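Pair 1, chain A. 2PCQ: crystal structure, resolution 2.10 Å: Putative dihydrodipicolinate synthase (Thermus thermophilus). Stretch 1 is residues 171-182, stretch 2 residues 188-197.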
# COMPACT_ATOMS: atom_id res chain seq x y z
N PHE A 171 29.46 7.62 6.88
CA PHE A 171 28.02 7.69 7.12
C PHE A 171 27.64 6.70 8.21
O PHE A 171 27.60 5.49 7.99
CB PHE A 171 27.27 7.39 5.83
CG PHE A 171 25.87 7.91 5.82
CD1 PHE A 171 24.79 7.03 5.82
CD2 PHE A 171 25.62 9.28 5.79
CE1 PHE A 171 23.48 7.51 5.79
CE2 PHE A 171 24.32 9.77 5.76
CZ PHE A 171 23.25 8.88 5.76
N ARG A 172 27.36 7.24 9.39
CA ARG A 172 27.02 6.44 10.56
C ARG A 172 25.57 6.00 10.59
O ARG A 172 24.65 6.81 10.64
CB ARG A 172 27.38 7.24 11.81
CG ARG A 172 28.86 7.65 11.82
CD ARG A 172 29.13 8.70 12.87
NE ARG A 172 28.77 8.23 14.20
CZ ARG A 172 28.69 9.02 15.27
NH1 ARG A 172 28.96 10.31 15.15
NH2 ARG A 172 28.36 8.51 16.45
N VAL A 173 25.38 4.69 10.56
CA VAL A 173 24.05 4.11 10.54
C VAL A 173 23.57 3.59 11.88
O VAL A 173 24.23 2.76 12.51
CB VAL A 173 23.98 2.95 9.52
CG1 VAL A 173 22.59 2.33 9.54
CG2 VAL A 173 24.34 3.45 8.13
N TYR A 174 22.41 4.08 12.30
CA TYR A 174 21.79 3.65 13.54
C TYR A 174 20.43 3.06 13.21
O TYR A 174 19.66 3.65 12.44
CB TYR A 174 21.63 4.83 14.49
CG TYR A 174 22.82 5.00 15.40
CD1 TYR A 174 22.90 4.28 16.59
CD2 TYR A 174 23.90 5.79 15.03
CE1 TYR A 174 24.04 4.33 17.39
CE2 TYR A 174 25.05 5.85 15.82
CZ TYR A 174 25.11 5.11 16.99
OH TYR A 174 26.25 5.12 17.77
N THR A 175 20.13 1.89 13.74
CA THR A 175 18.83 1.30 13.48
C THR A 175 17.92 1.61 14.65
O THR A 175 18.37 1.67 15.80
CB THR A 175 18.91 -0.23 13.29
OG1 THR A 175 17.59 -0.73 13.04
CG2 THR A 175 19.47 -0.90 14.53
N GLY A 176 16.64 1.84 14.36
CA GLY A 176 15.69 2.13 15.42
C GLY A 176 14.72 0.97 15.56
O GLY A 176 13.72 1.07 16.26
N HIS A 177 15.04 -0.14 14.89
CA HIS A 177 14.19 -1.34 14.90
C HIS A 177 14.78 -2.46 15.76
O HIS A 177 15.71 -3.16 15.35
CB HIS A 177 14.00 -1.83 13.46
CG HIS A 177 12.92 -2.85 13.31
ND1 HIS A 177 11.58 -2.55 13.49
CD2 HIS A 177 12.96 -4.17 13.00
CE1 HIS A 177 10.86 -3.64 13.29
NE2 HIS A 177 11.67 -4.63 12.99
N ALA A 178 14.20 -2.66 16.94
CA ALA A 178 14.68 -3.67 17.87
C ALA A 178 14.60 -5.14 17.45
O ALA A 178 15.55 -5.90 17.65
CB ALA A 178 13.99 -3.49 19.23
N PRO A 179 13.46 -5.57 16.88
CA PRO A 179 13.31 -6.97 16.46
C PRO A 179 14.36 -7.54 15.49
O PRO A 179 14.59 -8.75 15.47
CB PRO A 179 11.90 -7.01 15.87
CG PRO A 179 11.17 -5.96 16.67
CD PRO A 179 12.19 -4.84 16.70
N THR A 180 14.99 -6.68 14.69
CA THR A 180 16.00 -7.15 13.73
C THR A 180 17.39 -6.62 14.07
O THR A 180 18.28 -6.60 13.22
CB THR A 180 15.67 -6.68 12.29
OG1 THR A 180 15.52 -5.26 12.28
CG2 THR A 180 14.38 -7.33 11.80
N PHE A 181 17.56 -6.19 15.32
CA PHE A 181 18.82 -5.61 15.76
C PHE A 181 20.10 -6.35 15.34
O PHE A 181 20.99 -5.75 14.74
CB PHE A 181 18.81 -5.43 17.29
CG PHE A 181 19.90 -4.54 17.80
CD1 PHE A 181 20.22 -3.35 17.15
CD2 PHE A 181 20.62 -4.88 18.94
CE1 PHE A 181 21.23 -2.52 17.62
CE2 PHE A 181 21.63 -4.05 19.43
CZ PHE A 181 21.94 -2.87 18.76
N LEU A 182 20.19 -7.64 15.63
CA LEU A 182 21.39 -8.39 15.26
C LEU A 182 21.59 -8.39 13.75
O LEU A 182 22.72 -8.36 13.27
CB LEU A 182 21.33 -9.82 15.80
CG LEU A 182 22.57 -10.68 15.52
CD1 LEU A 182 23.82 -9.98 16.04
CD2 LEU A 182 22.41 -12.04 16.19
N GLY A 188 26.28 -3.81 9.17
CA GLY A 188 27.00 -2.57 9.39
C GLY A 188 26.53 -1.44 10.29
O GLY A 188 27.23 -0.44 10.42
N ALA A 189 25.36 -1.57 10.91
CA ALA A 189 24.88 -0.50 11.78
C ALA A 189 25.87 -0.25 12.91
O ALA A 189 26.44 -1.19 13.47
CB ALA A 189 23.51 -0.85 12.35
N GLU A 190 26.08 1.02 13.24
CA GLU A 190 27.00 1.40 14.31
C GLU A 190 26.37 1.06 15.66
O GLU A 190 27.07 0.78 16.63
CB GLU A 190 27.30 2.90 14.25
CG GLU A 190 28.22 3.41 15.36
CD GLU A 190 28.44 4.91 15.29
OE1 GLU A 190 28.91 5.40 14.24
OE2 GLU A 190 28.15 5.60 16.29
N GLY A 191 25.05 1.08 15.71
CA GLY A 191 24.37 0.76 16.95
C GLY A 191 22.87 0.90 16.82
O GLY A 191 22.33 0.86 15.71
N GLY A 192 22.20 1.06 17.95
CA GLY A 192 20.76 1.20 17.93
C GLY A 192 20.21 2.24 18.87
O GLY A 192 20.70 2.43 19.99
N ILE A 193 19.20 2.95 18.39
CA ILE A 193 18.49 3.96 19.17
C ILE A 193 17.13 3.28 19.26
O ILE A 193 16.29 3.42 18.37
CB ILE A 193 18.43 5.30 18.42
CG1 ILE A 193 19.86 5.83 18.22
CG2 ILE A 193 17.60 6.31 19.21
CD1 ILE A 193 19.95 7.17 17.51
N LEU A 194 16.95 2.53 20.33
CA LEU A 194 15.77 1.71 20.52
C LEU A 194 14.89 2.03 21.71
O LEU A 194 15.37 2.21 22.83
CB LEU A 194 16.21 0.25 20.64
CG LEU A 194 17.26 -0.22 19.63
CD1 LEU A 194 17.88 -1.53 20.08
CD2 LEU A 194 16.60 -0.38 18.27
N ALA A 195 13.58 2.07 21.47
CA ALA A 195 12.61 2.33 22.53
C ALA A 195 12.78 1.25 23.60
O ALA A 195 12.61 1.52 24.79
CB ALA A 195 11.19 2.29 21.96
N ALA A 196 13.11 0.04 23.18
CA ALA A 196 13.29 -1.07 24.10
C ALA A 196 14.49 -0.85 25.03
O ALA A 196 14.59 -1.48 26.08
CB ALA A 196 13.46 -2.38 23.33
N ALA A 197 15.38 0.05 24.64
CA ALA A 197 16.55 0.36 25.46
C ALA A 197 16.15 1.19 26.67
O ALA A 197 16.97 1.44 27.56
CB ALA A 197 17.61 1.09 24.64
O HOH W 1 27.38 2.41 10.05
O HOH W 2 12.51 1.47 18.76

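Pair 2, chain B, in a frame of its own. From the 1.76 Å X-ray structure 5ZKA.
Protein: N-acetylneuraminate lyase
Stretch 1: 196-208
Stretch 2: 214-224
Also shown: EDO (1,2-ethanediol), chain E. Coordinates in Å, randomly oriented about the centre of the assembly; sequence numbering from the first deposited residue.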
# COMPACT_ATOMS: atom_id res chain seq x y z
N ASP B 196 11.91 -10.71 -14.61
CA ASP B 196 11.56 -11.86 -15.44
C ASP B 196 10.46 -12.72 -14.84
O ASP B 196 10.03 -13.69 -15.48
CB ASP B 196 12.80 -12.74 -15.70
CG ASP B 196 13.44 -13.23 -14.41
OD1 ASP B 196 13.39 -12.49 -13.40
OD2 ASP B 196 13.99 -14.36 -14.41
N LYS B 197 9.99 -12.41 -13.64
CA LYS B 197 9.01 -13.23 -12.95
C LYS B 197 7.63 -12.58 -13.01
O LYS B 197 7.50 -11.36 -13.21
CB LYS B 197 9.42 -13.48 -11.49
CG LYS B 197 10.80 -14.12 -11.33
CD LYS B 197 10.80 -15.62 -11.65
CE LYS B 197 12.22 -16.18 -11.63
NZ LYS B 197 12.27 -17.67 -11.78
N LEU B 198 6.59 -13.40 -12.84
CA LEU B 198 5.23 -12.89 -12.80
C LEU B 198 4.87 -12.46 -11.39
O LEU B 198 5.14 -13.17 -10.43
CB LEU B 198 4.24 -13.97 -13.25
CG LEU B 198 4.43 -14.48 -14.67
CD1 LEU B 198 3.82 -15.86 -14.80
CD2 LEU B 198 3.77 -13.51 -15.64
N ILE B 199 4.23 -11.30 -11.26
CA ILE B 199 3.68 -10.88 -9.98
C ILE B 199 2.19 -10.66 -10.16
O ILE B 199 1.78 -9.84 -10.99
CB ILE B 199 4.34 -9.60 -9.46
CG1 ILE B 199 5.85 -9.76 -9.40
CG2 ILE B 199 3.73 -9.25 -8.10
CD1 ILE B 199 6.55 -8.46 -9.08
N PHE B 200 1.38 -11.36 -9.37
CA PHE B 200 -0.06 -11.22 -9.37
C PHE B 200 -0.53 -10.53 -8.09
O PHE B 200 -0.23 -11.00 -6.99
CB PHE B 200 -0.73 -12.59 -9.48
CG PHE B 200 -0.49 -13.25 -10.79
CD1 PHE B 200 -1.19 -12.85 -11.92
CD2 PHE B 200 0.48 -14.23 -10.92
CE1 PHE B 200 -0.96 -13.45 -13.14
CE2 PHE B 200 0.72 -14.82 -12.13
CZ PHE B 200 -0.00 -14.43 -13.25
N ALA B 201 -1.31 -9.46 -8.24
CA ALA B 201 -1.88 -8.81 -7.07
C ALA B 201 -2.97 -9.67 -6.46
O ALA B 201 -3.83 -10.19 -7.18
CB ALA B 201 -2.44 -7.44 -7.46
N GLY B 202 -2.97 -9.78 -5.13
CA GLY B 202 -3.96 -10.59 -4.44
C GLY B 202 -5.02 -9.80 -3.69
O GLY B 202 -5.90 -10.38 -3.06
N PHE B 203 -4.96 -8.47 -3.79
CA PHE B 203 -5.81 -7.56 -3.02
C PHE B 203 -6.66 -6.76 -4.00
O PHE B 203 -6.20 -5.75 -4.55
CB PHE B 203 -4.93 -6.67 -2.15
CG PHE B 203 -3.57 -6.36 -2.78
CD1 PHE B 203 -3.50 -5.73 -4.00
CD2 PHE B 203 -2.39 -6.74 -2.16
CE1 PHE B 203 -2.28 -5.46 -4.60
CE2 PHE B 203 -1.17 -6.47 -2.76
CZ PHE B 203 -1.12 -5.83 -3.98
N ASP B 204 -7.91 -7.21 -4.23
CA ASP B 204 -8.74 -6.65 -5.29
C ASP B 204 -8.99 -5.17 -5.07
O ASP B 204 -9.15 -4.41 -6.04
CB ASP B 204 -10.10 -7.34 -5.33
CG ASP B 204 -10.00 -8.84 -5.53
OD1 ASP B 204 -8.90 -9.40 -5.35
OD2 ASP B 204 -11.05 -9.46 -5.85
N GLU B 205 -9.05 -4.75 -3.81
CA GLU B 205 -9.36 -3.36 -3.50
C GLU B 205 -8.16 -2.45 -3.68
O GLU B 205 -8.29 -1.24 -3.47
CB GLU B 205 -9.90 -3.26 -2.06
CG GLU B 205 -8.89 -3.55 -0.95
CD GLU B 205 -8.67 -5.03 -0.70
OE1 GLU B 205 -9.28 -5.88 -1.38
OE2 GLU B 205 -7.88 -5.33 0.22
N MET B 206 -7.00 -3.00 -4.04
CA MET B 206 -5.80 -2.22 -4.33
C MET B 206 -5.23 -2.56 -5.70
O MET B 206 -4.02 -2.48 -5.93
CB MET B 206 -4.76 -2.43 -3.23
CG MET B 206 -5.37 -2.17 -1.85
SD MET B 206 -4.18 -2.18 -0.50
CE MET B 206 -3.69 -3.89 -0.50
N LEU B 207 -6.11 -2.91 -6.65
CA LEU B 207 -5.67 -3.30 -7.98
C LEU B 207 -5.00 -2.15 -8.72
O LEU B 207 -3.97 -2.34 -9.38
CB LEU B 207 -6.87 -3.83 -8.78
CG LEU B 207 -6.60 -4.27 -10.23
CD1 LEU B 207 -5.49 -5.33 -10.29
CD2 LEU B 207 -7.88 -4.83 -10.84
N LEU B 208 -5.55 -0.95 -8.62
CA LEU B 208 -4.98 0.17 -9.37
C LEU B 208 -3.57 0.51 -8.90
O LEU B 208 -2.66 0.59 -9.75
CB LEU B 208 -5.93 1.38 -9.31
CG LEU B 208 -5.34 2.72 -9.75
CD1 LEU B 208 -4.83 2.68 -11.18
CD2 LEU B 208 -6.42 3.79 -9.60
N GLY B 214 3.55 -2.32 -11.91
CA GLY B 214 3.96 -3.29 -12.91
C GLY B 214 3.60 -4.73 -12.65
O GLY B 214 4.23 -5.62 -13.24
N VAL B 215 2.60 -5.02 -11.81
CA VAL B 215 2.18 -6.42 -11.67
C VAL B 215 1.67 -6.94 -13.03
O VAL B 215 1.26 -6.17 -13.91
CB VAL B 215 1.12 -6.63 -10.58
CG1 VAL B 215 1.66 -6.27 -9.21
CG2 VAL B 215 -0.14 -5.85 -10.89
N ASP B 216 1.74 -8.25 -13.20
CA ASP B 216 1.39 -8.91 -14.46
C ASP B 216 -0.06 -9.33 -14.50
O ASP B 216 -0.53 -9.81 -15.54
CB ASP B 216 2.31 -10.10 -14.68
CG ASP B 216 3.76 -9.69 -14.71
OD1 ASP B 216 4.20 -9.20 -15.77
OD2 ASP B 216 4.45 -9.81 -13.68
N GLY B 217 -0.78 -9.14 -13.40
CA GLY B 217 -2.17 -9.54 -13.34
C GLY B 217 -2.64 -9.50 -11.90
O GLY B 217 -2.01 -8.87 -11.05
N ALA B 218 -3.74 -10.20 -11.65
CA ALA B 218 -4.34 -10.20 -10.33
C ALA B 218 -5.15 -11.48 -10.17
O ALA B 218 -5.69 -12.01 -11.14
CB ALA B 218 -5.25 -8.98 -10.12
N ILE B 219 -5.20 -11.97 -8.93
CA ILE B 219 -5.98 -13.16 -8.57
C ILE B 219 -6.87 -12.75 -7.40
O ILE B 219 -6.36 -12.30 -6.37
CB ILE B 219 -5.05 -14.33 -8.19
CG1 ILE B 219 -4.17 -14.69 -9.38
CG2 ILE B 219 -5.83 -15.53 -7.69
CD1 ILE B 219 -2.90 -15.51 -8.98
N GLY B 220 -8.18 -12.86 -7.56
CA GLY B 220 -9.08 -12.32 -6.55
C GLY B 220 -10.43 -12.99 -6.48
O GLY B 220 -10.95 -13.50 -7.48
N SER B 221 -11.03 -12.96 -5.28
CA SER B 221 -12.36 -13.53 -5.10
C SER B 221 -13.45 -12.66 -5.72
O SER B 221 -14.48 -13.18 -6.17
CB SER B 221 -12.66 -13.70 -3.61
OG SER B 221 -12.53 -12.45 -2.94
N THR B 222 -13.27 -11.34 -5.70
CA THR B 222 -14.39 -10.53 -6.18
C THR B 222 -14.54 -10.57 -7.69
O THR B 222 -15.59 -10.15 -8.20
CB THR B 222 -14.24 -9.07 -5.72
OG1 THR B 222 -13.13 -8.46 -6.39
CG2 THR B 222 -14.04 -9.01 -4.21
N TYR B 223 -13.56 -11.09 -8.41
CA TYR B 223 -13.67 -11.14 -9.85
C TYR B 223 -14.71 -12.15 -10.31
O TYR B 223 -15.14 -12.09 -11.46
CB TYR B 223 -12.29 -11.43 -10.47
CG TYR B 223 -11.21 -10.48 -9.96
CD1 TYR B 223 -11.51 -9.17 -9.61
CD2 TYR B 223 -9.91 -10.91 -9.79
CE1 TYR B 223 -10.53 -8.30 -9.11
CE2 TYR B 223 -8.92 -10.05 -9.30
CZ TYR B 223 -9.23 -8.75 -8.97
OH TYR B 223 -8.25 -7.91 -8.48
N ASN B 224 -15.15 -13.05 -9.40
CA ASN B 224 -16.26 -13.94 -9.71
C ASN B 224 -17.52 -13.16 -10.09
O ASN B 224 -18.36 -13.66 -10.84
CB ASN B 224 -16.57 -14.85 -8.51
CG ASN B 224 -15.55 -15.97 -8.31
OD1 ASN B 224 -15.63 -17.01 -8.96
ND2 ASN B 224 -14.60 -15.76 -7.39
C1 EDO E . -11.01 -8.69 -1.87
O1 EDO E . -9.62 -8.54 -1.88
C2 EDO E . -11.53 -8.62 -0.44
O2 EDO E . -11.01 -9.70 0.28
O HOH W 3 -6.69 -9.17 -6.74
O HOH W 4 -9.20 -11.79 -3.21

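In both pairs two short parallel segments lie side by side and then turn into further chain, and fourteen central residues superpose with an RMSD of 0.4 Å. The register is the same. Tyr A174 pairs with Gly A191 and Thr A175 with Gly A192 in pair 1; the matching Ala B201 pairs with Ala B218 in pair 2. Three backbone hydrogen bonds recur at matched positions. In pair 1, Glu A190 N donates to Val A173 O (2.6 Å), Thr A175 N to Gly A191 O (3.1 Å) and Ile A193 N to Thr A175 O (3.0 Å). In pair 2, Asp B216 N donates to Ile B199 O (2.7 Å), Ala B201 N to Gly B217 O (3.0 Å) and Ile B219 N to Ala B201 O (2.8 Å).

An aromatic ring lies against a glycine in each pair. An ideal CB on Gly A191 would stand 2.9 Å from Tyr A174 CE1, and one on Gly B217 would stand 3.0 Å from Phe B200 CE1; both are clashes, so glycine leaves the room the ring occupies. The matched isoleucines pack beside these rings' side chains, with Ile A193 CG1 3.8 Å from Tyr A174 CD1 and Ile B219 CD1 3.7 Å from Phe B200 CB.

The next position on the second segment shows how neighbouring sizes are adjusted. A CB on Gly A192 would fall 2.7 Å from Phe A181 CE1, whereas Ala B218 has its methyl in van der Waals contact with the smaller Leu B207 (Ala B218 CB to Leu B207 CD1, 3.7 Å). Bulk is thus supplied by the phenylalanine in one pair and shared between leucine and alanine in the other.

The acidic residues Glu A190 and Asp B216 occupy one backbone position but work differently. The longer glutamate reaches across to side chains: Arg A172 NE meets Glu A190 OE1 at 2.8 Å in a salt bridge, Arg A172 NH2 donates to Glu A190 OE2 at 2.9 Å, and Tyr A174 OH donates to Glu A190 OE2 in a very short bond of 2.5 Å. In pair 2 the matching residues, Leu B198 and Phe B200, offer no such donors. The shorter aspartate instead accepts from the backbone, Ile B199 N to Asp B216 OD2 at 2.9 Å, while Leu B198 CD2 packs 3.8 Å from Asp B216 CB.

Beyond the paired segments the side-chain chemistry differs as well. In pair 1 the side-chain contacts here are apolar: Leu A194 CD1 sits over the face of the Phe A181 ring, 4.2 Å from its centroid, and Ala A178 CB approaches Leu A194 CD2 at 4.2 Å and Ala A196 CB at 4.3 Å. In pair 2, Asp B204 matches Ala A178 and Thr B222 matches Ala A196. Asp B204 OD2 accepts from Thr B222 OG1 at a very short 2.4 Å and from Thr B222 N at 2.9 Å. Gly B220, matching Leu A194, makes way for this carboxylate, since its ideal CB would lie 2.1 Å from Asp B204 OD1.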